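Local coordinates for protein putative pterin-4-alpha-carbinolamine dehydratase (Brucella melitensis, PDB 3JST) that probably catalyses the dehydration of 4a-hydroxytetrahydrobiopterin to dihydrobiopterin, releasing water, at residues E61-N64 with V69-T72; D19-V24 with I30-K35. One frame throughout, in Å; residues are numbered along the deposited sequence.

Contact 1 (E61-N64 with V69-T72); sequences EWFN and VDVT. With EDO (1,2-ethanediol), chain C.
E61 O is gripped twice by the facing strand. T72 N gives it an almost straight hydrogen bond of 2.7 Å (N-H...O 176°), and the CA-H of V71 leans on it more loosely. T72 O takes E61 N in return, closing one ring of this antiparallel β-hairpin; F63 and D70 form the next hydrogen-bonded pair, with N-O distances of 2.8 Å in both directions. D70 O also has the CA-H of W62 beside it, CA to O 3.1 Å, and F63 O is met likewise by V69 CA. W62 with V71 is the non-hydrogen-bonded pair between them, and N64 with V69 is the next, toward the turn.

On the face carrying E61, F63, D70 and T72, the F63 ring and the D70 carboxylate run side by side, their planes only 13° apart, with F63 CD2 3.5 Å from D70 OD2. The other carboxylate oxygen, OD1, is held by S33. Farther along, a 1,2-ethanediol molecule, probably from the crystallisation liquor, rests against the strands: its O2 is hydrogen-bonded to T72 OG1 at 2.7 Å.

The opposite face is mostly apolar. W62 CG stands between its backbone N and carbonyl carbon (chi1 56°), which carries the indole up off the sheet and leaves CE3 4.2 Å from V69 CG1. The V71 CG2 methyl comes in at the indole edge, with W62 CB as its nearest neighbour. N64 ND2 brushes V69 CG2 at 3.9 Å, while its polar partners are the carbonyls of Y66 and R68, at the connection between the strands. Above this face lie the helices: W62 packs on M46 and A49 of helix 39-56 and, with V71, on M92 of helix 83-96. Strand 61-65 is outermost in the chain's sheet, and strand 68-73 is hydrogen-bonded on its other side to strand 30-35.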
ATOM      1  N   GLU A  61      -2.212  -4.205   5.597  1.00 12.28           N
ATOM      2  CA  GLU A  61      -1.453  -4.828   6.670  1.00 12.36           C
ATOM      3  C   GLU A  61      -0.285  -3.886   6.935  1.00 11.76           C
ATOM      4  O   GLU A  61       0.527  -3.635   6.037  1.00 11.94           O
ATOM      5  CB  GLU A  61      -0.951  -6.217   6.274  1.00 12.67           C
ATOM      6  CG  GLU A  61      -2.063  -7.259   6.166  1.00 14.58           C
ATOM      7  CD  GLU A  61      -1.556  -8.650   5.809  1.00 17.93           C
ATOM      8  OE1 GLU A  61      -0.329  -8.835   5.651  1.00 19.88           O
ATOM      9  OE2 GLU A  61      -2.396  -9.567   5.678  1.00 20.53           O
ATOM     10  N   TRP A  62      -0.198  -3.344   8.145  1.00 10.71           N
ATOM     11  CA  TRP A  62       0.854  -2.369   8.427  1.00  9.95           C
ATOM     12  C   TRP A  62       1.394  -2.390   9.849  1.00  9.56           C
ATOM     13  O   TRP A  62       0.694  -2.730  10.796  1.00  8.75           O
ATOM     14  CB  TRP A  62       0.441  -0.945   7.999  1.00 10.01           C
ATOM     15  CG  TRP A  62      -0.835  -0.387   8.565  1.00  9.29           C
ATOM     16  CD1 TRP A  62      -1.734  -1.011   9.392  1.00  9.50           C
ATOM     17  CD2 TRP A  62      -1.380   0.918   8.301  1.00  9.57           C
ATOM     18  NE1 TRP A  62      -2.785  -0.169   9.670  1.00  9.51           N
ATOM     19  CE2 TRP A  62      -2.593   1.019   9.012  1.00  9.11           C
ATOM     20  CE3 TRP A  62      -0.950   2.015   7.537  1.00  9.52           C
ATOM     21  CZ2 TRP A  62      -3.384   2.174   8.985  1.00 10.22           C
ATOM     22  CZ3 TRP A  62      -1.738   3.164   7.509  1.00 10.13           C
ATOM     23  CH2 TRP A  62      -2.942   3.231   8.231  1.00 10.11           C
ATOM     24  N   PHE A  63       2.675  -2.042   9.952  1.00  9.25           N
ATOM     25  CA  PHE A  63       3.428  -2.072  11.198  1.00  8.99           C
ATOM     26  C   PHE A  63       3.991  -0.680  11.416  1.00  8.58           C
ATOM     27  O   PHE A  63       4.486  -0.061  10.469  1.00  8.45           O
ATOM     28  CB  PHE A  63       4.572  -3.091  11.086  1.00  8.91           C
ATOM     29  CG  PHE A  63       5.565  -3.035  12.222  1.00  9.84           C
ATOM     30  CD1 PHE A  63       5.329  -3.717  13.408  1.00 10.39           C
ATOM     31  CD2 PHE A  63       6.746  -2.302  12.100  1.00 10.75           C
ATOM     32  CE1 PHE A  63       6.248  -3.668  14.454  1.00 10.89           C
ATOM     33  CE2 PHE A  63       7.672  -2.250  13.141  1.00 10.72           C
ATOM     34  CZ  PHE A  63       7.424  -2.932  14.318  1.00 10.95           C
ATOM     35  N   ASN A  64       3.913  -0.193  12.651  1.00  7.94           N
ATOM     36  CA  ASN A  64       4.517   1.088  13.020  1.00  7.62           C
ATOM     37  C   ASN A  64       5.402   0.932  14.253  1.00  7.37           C
ATOM     38  O   ASN A  64       5.071   0.195  15.181  1.00  7.11           O
ATOM     39  CB  ASN A  64       3.428   2.150  13.244  1.00  7.28           C
ATOM     40  CG  ASN A  64       3.932   3.376  13.994  1.00  6.81           C
ATOM     41  OD1 ASN A  64       3.547   3.606  15.136  1.00  5.57           O
ATOM     42  ND2 ASN A  64       4.795   4.167  13.355  1.00  6.60           N
ATOM     43  N   VAL A  69       6.769   3.281   9.252  1.00  9.59           N
ATOM     44  CA  VAL A  69       5.544   2.559   8.921  1.00  9.76           C
ATOM     45  C   VAL A  69       5.803   1.625   7.739  1.00  9.98           C
ATOM     46  O   VAL A  69       6.134   2.086   6.645  1.00 10.09           O
ATOM     47  CB  VAL A  69       4.369   3.501   8.559  1.00  9.82           C
ATOM     48  CG1 VAL A  69       3.076   2.701   8.476  1.00  9.21           C
ATOM     49  CG2 VAL A  69       4.248   4.633   9.569  1.00  9.17           C
ATOM     50  N   ASP A  70       5.674   0.319   7.977  1.00  9.93           N
ATOM     51  CA  ASP A  70       5.817  -0.684   6.928  1.00 10.09           C
ATOM     52  C   ASP A  70       4.434  -1.131   6.495  1.00  9.89           C
ATOM     53  O   ASP A  70       3.638  -1.556   7.325  1.00  9.59           O
ATOM     54  CB  ASP A  70       6.603  -1.896   7.437  1.00 10.12           C
ATOM     55  CG  ASP A  70       7.969  -1.522   7.967  1.00 10.75           C
ATOM     56  OD1 ASP A  70       8.618  -0.642   7.372  1.00 11.21           O
ATOM     57  OD2 ASP A  70       8.383  -2.100   8.992  1.00 11.97           O
ATOM     58  N   VAL A  71       4.164  -1.044   5.194  1.00  9.85           N
ATOM     59  CA  VAL A  71       2.855  -1.375   4.641  1.00  9.76           C
ATOM     60  C   VAL A  71       2.959  -2.527   3.644  1.00  9.88           C
ATOM     61  O   VAL A  71       3.834  -2.522   2.775  1.00  9.84           O
ATOM     62  CB  VAL A  71       2.238  -0.158   3.918  1.00  9.76           C
ATOM     63  CG1 VAL A  71       0.831  -0.482   3.422  1.00  9.62           C
ATOM     64  CG2 VAL A  71       2.224   1.062   4.835  1.00  9.72           C
ATOM     65  N   THR A  72       2.068  -3.508   3.791  1.00  9.65           N
ATOM     66  CA  THR A  72       1.877  -4.576   2.811  1.00  9.85           C
ATOM     67  C   THR A  72       0.422  -4.570   2.336  1.00  9.77           C
ATOM     68  O   THR A  72      -0.507  -4.512   3.152  1.00  9.82           O
ATOM     69  CB  THR A  72       2.201  -5.961   3.405  1.00 10.08           C
ATOM     70  OG1 THR A  72       3.583  -6.008   3.780  1.00 10.12           O
ATOM     71  CG2 THR A  72       1.918  -7.074   2.398  1.00 10.00           C
TER
HETATM   72  C1  EDO C  98       3.107  -5.880   7.126  1.00 42.67           C
HETATM   73  O1  EDO C  98       3.724  -6.527   8.244  1.00 43.53           O
HETATM   74  C2  EDO C  98       3.785  -4.548   6.863  1.00 42.01           C
HETATM   75  O2  EDO C  98       4.804  -4.715   5.876  1.00 41.61           O

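Contact 2 (D19-V24 with I30-K35); sequences DGWQKV and ITRSFK
Q22 and T31 form a hydrogen-bonded antiparallel pair, Q22 N to T31 O 2.9 Å and T31 N to Q22 O 2.8 Å, and K23 with I30 is the neighbouring non-hydrogen-bonded pair. This is the first β-hairpin of the pterin dehydratase α/β fold, whose short strand 22-23 borders an antiparallel sheet with helices packed on one face.

W21, just ahead of the pair, lays its indole along the strand opposite. R32 CB sits over the five-membered ring in a CH-pi contact, 3.7 Å from the centroid and 16° off the ring normal. At the benzo end W21 CE3 meets I30 CG1 at 3.8 Å, and W21 CZ2 touches the edge of the F34 ring at CZ. R32 runs out fully extended, CG anti to the backbone N (chi1 178°), over G20, which has no side chain to stand in its way. Its guanidinium stands steeply to the indole, at 77°, and lies between the F34 ring on one face and the D19 carbonyl on the other. N93 of helix 83-96 ties these groups together: its OD1 accepts from W21 NE1 and R32 NH2, while its ND2 donates to D19 O. The D19 carboxylate is near R32 only as a charge.

Toward the turn, V24 CG2 crosses T31 and packs 3.7 Å from T31 CB. Beyond the paired residues, where the loop at G20 swings away from strand 30-35, one water spans the gap, accepting from S33 N at 2.8 Å and donating to G20 O at 3.3 Å.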
ATOM      1  N   ASP A  19       6.571   4.801  -6.603  1.00 11.37           N
ATOM      2  CA  ASP A  19       7.909   4.974  -6.031  1.00 11.93           C
ATOM      3  C   ASP A  19       8.013   4.326  -4.646  1.00 11.93           C
ATOM      4  O   ASP A  19       7.147   4.521  -3.797  1.00 11.79           O
ATOM      5  CB  ASP A  19       8.271   6.465  -5.941  1.00 12.18           C
ATOM      6  CG  ASP A  19       9.683   6.698  -5.412  1.00 13.08           C
ATOM      7  OD1 ASP A  19      10.633   6.072  -5.923  1.00 13.58           O
ATOM      8  OD2 ASP A  19       9.839   7.511  -4.477  1.00 15.88           O
ATOM      9  N   GLY A  20       9.070   3.543  -4.445  1.00 12.22           N
ATOM     10  CA  GLY A  20       9.340   2.888  -3.164  1.00 12.37           C
ATOM     11  C   GLY A  20       8.629   1.562  -2.941  1.00 12.56           C
ATOM     12  O   GLY A  20       8.924   0.867  -1.967  1.00 12.50           O
ATOM     13  N   TRP A  21       7.693   1.204  -3.826  1.00 12.61           N
ATOM     14  CA  TRP A  21       6.937  -0.044  -3.681  1.00 12.64           C
ATOM     15  C   TRP A  21       7.600  -1.203  -4.432  1.00 12.98           C
ATOM     16  O   TRP A  21       8.143  -1.025  -5.534  1.00 12.75           O
ATOM     17  CB  TRP A  21       5.488   0.133  -4.151  1.00 12.52           C
ATOM     18  CG  TRP A  21       4.680   1.011  -3.243  1.00 11.97           C
ATOM     19  CD1 TRP A  21       4.622   2.375  -3.258  1.00 11.34           C
ATOM     20  CD2 TRP A  21       3.827   0.585  -2.169  1.00 11.26           C
ATOM     21  NE1 TRP A  21       3.778   2.826  -2.267  1.00 10.60           N
ATOM     22  CE2 TRP A  21       3.275   1.748  -1.586  1.00 10.25           C
ATOM     23  CE3 TRP A  21       3.471  -0.666  -1.649  1.00 10.82           C
ATOM     24  CZ2 TRP A  21       2.395   1.697  -0.506  1.00  9.99           C
ATOM     25  CZ3 TRP A  21       2.589  -0.717  -0.580  1.00 10.88           C
ATOM     26  CH2 TRP A  21       2.064   0.463  -0.015  1.00 10.73           C
ATOM     27  N   GLN A  22       7.549  -2.386  -3.822  1.00 13.09           N
ATOM     28  CA  GLN A  22       8.116  -3.600  -4.411  1.00 13.53           C
ATOM     29  C   GLN A  22       7.180  -4.776  -4.178  1.00 13.10           C
ATOM     30  O   GLN A  22       6.359  -4.752  -3.265  1.00 12.57           O
ATOM     31  CB  GLN A  22       9.485  -3.915  -3.787  1.00 13.95           C
ATOM     32  CG  GLN A  22      10.485  -2.756  -3.809  1.00 16.42           C
ATOM     33  CD  GLN A  22      11.740  -3.042  -2.989  1.00 20.53           C
ATOM     34  OE1 GLN A  22      11.970  -4.176  -2.547  1.00 23.26           O
ATOM     35  NE2 GLN A  22      12.554  -2.009  -2.773  1.00 21.74           N
ATOM     36  N   LYS A  23       7.311  -5.809  -5.003  1.00 13.18           N
ATOM     37  CA  LYS A  23       6.597  -7.056  -4.771  1.00 13.35           C
ATOM     38  C   LYS A  23       7.185  -7.725  -3.537  1.00 13.36           C
ATOM     39  O   LYS A  23       8.397  -7.737  -3.355  1.00 12.84           O
ATOM     40  CB  LYS A  23       6.728  -8.000  -5.969  1.00 13.41           C
ATOM     41  CG  LYS A  23       5.962  -9.308  -5.790  1.00 13.66           C
ATOM     42  CD  LYS A  23       6.143 -10.251  -6.972  1.00 13.99           C
ATOM     43  CE  LYS A  23       5.444 -11.582  -6.721  1.00 13.26           C
ATOM     44  NZ  LYS A  23       5.949 -12.242  -5.477  1.00 11.91           N
ATOM     45  N   VAL A  24       6.326  -8.282  -2.692  1.00 13.71           N
ATOM     46  CA  VAL A  24       6.796  -9.029  -1.531  1.00 13.97           C
ATOM     47  C   VAL A  24       7.380 -10.352  -2.010  1.00 14.62           C
ATOM     48  O   VAL A  24       6.767 -11.063  -2.803  1.00 14.24           O
ATOM     49  CB  VAL A  24       5.680  -9.275  -0.504  1.00 13.96           C
ATOM     50  CG1 VAL A  24       6.175 -10.204   0.624  1.00 13.16           C
ATOM     51  CG2 VAL A  24       5.196  -7.953   0.061  1.00 13.00           C
ATOM     52  N   ILE A  30       2.245  -6.278  -2.395  1.00 10.84           N
ATOM     53  CA  ILE A  30       3.243  -5.223  -2.586  1.00 10.73           C
ATOM     54  C   ILE A  30       3.507  -4.507  -1.270  1.00 10.76           C
ATOM     55  O   ILE A  30       2.654  -4.494  -0.376  1.00 10.90           O
ATOM     56  CB  ILE A  30       2.829  -4.214  -3.688  1.00 10.79           C
ATOM     57  CG1 ILE A  30       1.522  -3.493  -3.327  1.00 10.47           C
ATOM     58  CG2 ILE A  30       2.699  -4.936  -5.031  1.00 10.36           C
ATOM     59  CD1 ILE A  30       1.117  -2.401  -4.326  1.00 10.31           C
ATOM     60  N   THR A  31       4.693  -3.918  -1.148  1.00 10.82           N
ATOM     61  CA  THR A  31       5.117  -3.350   0.117  1.00 10.74           C
ATOM     62  C   THR A  31       6.009  -2.119  -0.050  1.00 10.85           C
ATOM     63  O   THR A  31       6.762  -2.002  -1.018  1.00 10.42           O
ATOM     64  CB  THR A  31       5.833  -4.421   0.993  1.00 10.77           C
ATOM     65  OG1 THR A  31       6.007  -3.921   2.327  1.00 10.11           O
ATOM     66  CG2 THR A  31       7.190  -4.816   0.399  1.00 10.85           C
ATOM     67  N   ARG A  32       5.873  -1.190   0.892  1.00 10.88           N
ATOM     68  CA  ARG A  32       6.805  -0.086   1.050  1.00 11.15           C
ATOM     69  C   ARG A  32       7.032   0.179   2.539  1.00 11.22           C
ATOM     70  O   ARG A  32       6.107   0.066   3.353  1.00 11.31           O
ATOM     71  CB  ARG A  32       6.286   1.189   0.377  1.00 11.23           C
ATOM     72  CG  ARG A  32       7.230   2.381   0.560  1.00 11.60           C
ATOM     73  CD  ARG A  32       6.862   3.591  -0.280  1.00 12.27           C
ATOM     74  NE  ARG A  32       7.822   4.672  -0.053  1.00 13.62           N
ATOM     75  CZ  ARG A  32       7.662   5.943  -0.418  1.00 14.71           C
ATOM     76  NH1 ARG A  32       8.620   6.826  -0.145  1.00 15.44           N
ATOM     77  NH2 ARG A  32       6.564   6.346  -1.054  1.00 14.80           N
ATOM     78  N   SER A  33       8.268   0.523   2.878  1.00 11.35           N
ATOM     79  CA  SER A  33       8.624   0.980   4.207  1.00 11.56           C
ATOM     80  C   SER A  33       8.777   2.490   4.160  1.00 11.65           C
ATOM     81  O   SER A  33       9.657   3.013   3.465  1.00 11.48           O
ATOM     82  CB  SER A  33       9.932   0.334   4.665  1.00 11.73           C
ATOM     83  OG  SER A  33       9.772  -1.064   4.812  1.00 12.12           O
ATOM     84  N   PHE A  34       7.894   3.184   4.871  1.00 11.77           N
ATOM     85  CA  PHE A  34       7.947   4.631   4.980  1.00 11.73           C
ATOM     86  C   PHE A  34       8.769   4.993   6.209  1.00 11.89           C
ATOM     87  O   PHE A  34       8.685   4.322   7.242  1.00 11.40           O
ATOM     88  CB  PHE A  34       6.539   5.218   5.109  1.00 11.71           C
ATOM     89  CG  PHE A  34       5.669   5.000   3.897  1.00 11.92           C
ATOM     90  CD1 PHE A  34       5.567   5.979   2.913  1.00 12.33           C
ATOM     91  CD2 PHE A  34       4.944   3.820   3.743  1.00 11.83           C
ATOM     92  CE1 PHE A  34       4.758   5.787   1.796  1.00 11.69           C
ATOM     93  CE2 PHE A  34       4.137   3.617   2.636  1.00 11.68           C
ATOM     94  CZ  PHE A  34       4.041   4.603   1.658  1.00 12.50           C
ATOM     95  N   LYS A  35       9.563   6.050   6.081  1.00 12.05           N
ATOM     96  CA  LYS A  35      10.352   6.586   7.175  1.00 12.47           C
ATOM     97  C   LYS A  35      10.036   8.070   7.289  1.00 12.19           C
ATOM     98  O   LYS A  35      10.309   8.840   6.372  1.00 12.40           O
ATOM     99  CB  LYS A  35      11.840   6.380   6.898  1.00 12.92           C
ATOM    100  CG  LYS A  35      12.768   6.777   8.040  1.00 15.13           C
ATOM    101  CD  LYS A  35      12.805   5.715   9.134  1.00 17.75           C
ATOM    102  CE  LYS A  35      13.952   5.957  10.111  1.00 19.51           C
ATOM    103  NZ  LYS A  35      15.281   5.859   9.445  1.00 20.79           N
TER
HETATM  104  O   HOH W   1      10.321   0.228   0.925  1.00 14.62           O

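The two hairpins follow one another along the chain, with helix 39-56 between, and lie side by side in one sheet, the centres of contact 1 and contact 2 about 10 Å apart. The seam is strand 30-35 against strand 68-73, where V69 O meets F34 N at 2.7 Å, probably as a hydrogen bond. A side chain adds to the main-chain ladder: T31 OG1 lies 2.6 Å from V71 O, probably hydrogen-bonded. The ethanediol bound by T72 in contact 1 is also about 4 Å from the T31 side chain of contact 2 at the nearest atoms. On the helix-covered face W21 touches V71, and helix 83-96 packs against both hairpins.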